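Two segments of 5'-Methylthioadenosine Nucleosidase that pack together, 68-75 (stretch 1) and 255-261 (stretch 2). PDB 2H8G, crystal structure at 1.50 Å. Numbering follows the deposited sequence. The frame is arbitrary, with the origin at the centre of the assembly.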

# COMPACT_ATOMS: atom_id res chain seq x y z
N VAL A 68 -12.52 1.17 26.82
CA VAL A 68 -11.62 1.72 27.82
C VAL A 68 -11.19 0.65 28.82
O VAL A 68 -12.01 -0.12 29.32
N HIS A 69 -9.89 0.62 29.11
CA HIS A 69 -9.34 -0.32 30.06
C HIS A 69 -8.43 0.47 30.99
O HIS A 69 -7.38 0.97 30.57
N LYS A 70 -8.84 0.60 32.25
CA LYS A 70 -8.07 1.35 33.23
C LYS A 70 -7.85 2.78 32.76
O LYS A 70 -8.81 3.51 32.50
N ASP A 71 -6.59 3.18 32.63
CA ASP A 71 -6.26 4.54 32.20
C ASP A 71 -5.89 4.62 30.72
O ASP A 71 -5.23 5.57 30.30
N LEU A 72 -6.31 3.63 29.94
CA LEU A 72 -5.99 3.62 28.51
C LEU A 72 -7.19 3.52 27.59
O LEU A 72 -8.09 2.71 27.81
N ARG A 73 -7.20 4.36 26.56
CA ARG A 73 -8.26 4.32 25.57
C ARG A 73 -7.75 3.30 24.56
O ARG A 73 -6.62 3.41 24.09
N ILE A 74 -8.56 2.30 24.25
CA ILE A 74 -8.15 1.27 23.31
C ILE A 74 -8.97 1.30 22.04
O ILE A 74 -10.20 1.22 22.08
N ASN A 75 -8.28 1.41 20.91
CA ASN A 75 -8.94 1.42 19.62
C ASN A 75 -8.37 0.25 18.81
O ASN A 75 -7.17 -0.00 18.85
N VAL A 255 0.36 -7.14 27.18
CA VAL A 255 1.03 -5.94 26.69
C VAL A 255 0.22 -4.71 27.10
O VAL A 255 0.78 -3.71 27.55
N ILE A 256 -1.10 -4.78 26.94
CA ILE A 256 -1.96 -3.66 27.30
C ILE A 256 -1.83 -3.34 28.79
O ILE A 256 -1.69 -2.17 29.17
N ASN A 257 -1.88 -4.37 29.63
CA ASN A 257 -1.77 -4.15 31.06
C ASN A 257 -0.39 -3.63 31.47
O ASN A 257 -0.25 -2.96 32.49
N PHE A 258 0.62 -3.94 30.67
CA PHE A 258 1.98 -3.47 30.96
C PHE A 258 2.09 -1.99 30.61
O PHE A 258 2.65 -1.20 31.38
N ILE A 259 1.57 -1.62 29.45
CA ILE A 259 1.61 -0.24 28.98
C ILE A 259 0.84 0.73 29.87
O ILE A 259 1.27 1.86 30.08
N ASN A 260 -0.28 0.27 30.41
CA ASN A 260 -1.11 1.11 31.26
C ASN A 260 -0.32 1.76 32.39
O ASN A 260 0.45 1.10 33.08
N GLY A 261 -0.49 3.07 32.54
CA GLY A 261 0.20 3.80 33.59
C GLY A 261 1.63 4.20 33.26
O GLY A 261 2.23 4.99 33.98

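A hairpin docking against the end of a helix can combine apolar bumps with longer polar side chains from around its turn; this pair of segments is a compact example. Residues 68-69 and 72-75 are strand, joined by a type II' turn from His 69 to Leu 72, and the strand 72-75 runs roughly antiparallel to helix 255-259, with an angle of 148° between their directions. Alternation along the strand sends Leu 72 and Ile 74 toward the helix, while Arg 73 and Asn 75 remain out of reach.

Leu 72 (chi1 m, chi2 t) is the principal bump. Its CD1 enters a hollow where the helix ends, lying 3.5 Å from CA of Asn 260, 3.7 Å from O of Ile 256 and 3.9 Å from CG2 of Ile 259. The floor is therefore partly backbone. Ile 256 (m, m) answers from the helix: its CG2 projects between strand side chains, 3.9 Å from CD1 of Ile 74 (m, t) and 3.8 Å from CD2 of His 69.

Both hydrogen bonds between the stretches converge on Asn 257. Its CA-to-CB bond points sideways, yet with chi1 m the amide comes nearer the hairpin, and OD1 accepts two hydrogen bonds: from NE2 of His 69 (2.9 Å, near the plane of the imidazole) and from NZ of Lys 70 (2.8 Å). His 69 reaches it with chi1 t, Lys 70 with an m rotamer followed by a fully extended chain.

Asn 260 (chi1 t), just beyond the helix, points toward the turn and is the residue most covered by the opposing stretch. Its side chain fits against Lys 70, Asp 71 and Leu 72, a polar bump seated at the turn beside the leucine's hollow.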

# COMPACT_ATOMS: atom_id res chain seq x y z
CB VAL A 68 -12.28 2.88 28.59
CG1 VAL A 68 -11.29 3.48 29.57
CG2 VAL A 68 -12.78 3.94 27.62
CB HIS A 69 -8.53 -1.40 29.35
CG HIS A 69 -8.03 -2.47 30.27
ND1 HIS A 69 -8.87 -3.32 30.95
CD2 HIS A 69 -6.77 -2.83 30.62
CE1 HIS A 69 -8.16 -4.15 31.68
NE2 HIS A 69 -6.88 -3.87 31.51
CB LYS A 70 -6.72 0.66 33.49
CG LYS A 70 -6.86 -0.74 34.07
CD LYS A 70 -5.50 -1.40 34.26
CE LYS A 70 -5.66 -2.82 34.77
NZ LYS A 70 -4.34 -3.51 34.93
CB ASP A 71 -5.12 5.09 33.05
CG ASP A 71 -5.38 4.97 34.54
OD1 ASP A 71 -5.36 3.83 35.06
OD2 ASP A 71 -5.61 6.00 35.19
CB LEU A 72 -5.04 2.45 28.19
CG LEU A 72 -3.58 2.53 28.62
CD1 LEU A 72 -2.90 1.20 28.30
CD2 LEU A 72 -2.88 3.67 27.89
CB ARG A 73 -8.41 5.68 24.89
CG ARG A 73 -9.02 6.76 25.77
CD ARG A 73 -9.11 8.09 25.02
NE ARG A 73 -9.90 9.08 25.75
CZ ARG A 73 -11.20 8.96 25.99
NH1 ARG A 73 -11.87 7.90 25.56
NH2 ARG A 73 -11.84 9.91 26.67
CB ILE A 74 -8.26 -0.14 23.93
CG1 ILE A 74 -7.45 -0.20 25.22
CG2 ILE A 74 -7.77 -1.18 22.93
CD1 ILE A 74 -7.55 -1.53 25.93
CB ASN A 75 -8.67 2.74 18.88
CG ASN A 75 -9.35 3.92 19.54
OD1 ASN A 75 -8.71 4.93 19.86
ND2 ASN A 75 -10.66 3.82 19.74
CB VAL A 255 1.20 -5.99 25.16
CG1 VAL A 255 1.64 -4.63 24.63
CG2 VAL A 255 2.24 -7.05 24.79
CB ILE A 256 -3.43 -3.95 26.96
CG1 ILE A 256 -3.64 -3.81 25.45
CG2 ILE A 256 -4.35 -3.00 27.71
CD1 ILE A 256 -3.25 -2.44 24.91
CB ASN A 257 -2.11 -5.43 31.82
CG ASN A 257 -3.61 -5.65 31.92
OD1 ASN A 257 -4.34 -4.80 32.42
ND2 ASN A 257 -4.07 -6.80 31.44
CB PHE A 258 3.00 -4.25 30.13
CG PHE A 258 4.42 -3.81 30.37
CD1 PHE A 258 5.13 -4.29 31.46
CD2 PHE A 258 5.04 -2.92 29.50
CE1 PHE A 258 6.44 -3.88 31.70
CE2 PHE A 258 6.35 -2.49 29.73
CZ PHE A 258 7.05 -2.98 30.83
CB ILE A 259 1.04 -0.14 27.54
CG1 ILE A 259 1.98 -0.84 26.56
CG2 ILE A 259 0.84 1.32 27.15
CD1 ILE A 259 1.44 -0.91 25.15
CB ASN A 260 -2.27 0.29 31.84
CG ASN A 260 -3.18 1.11 32.73
OD1 ASN A 260 -3.01 1.15 33.95
ND2 ASN A 260 -4.15 1.78 32.12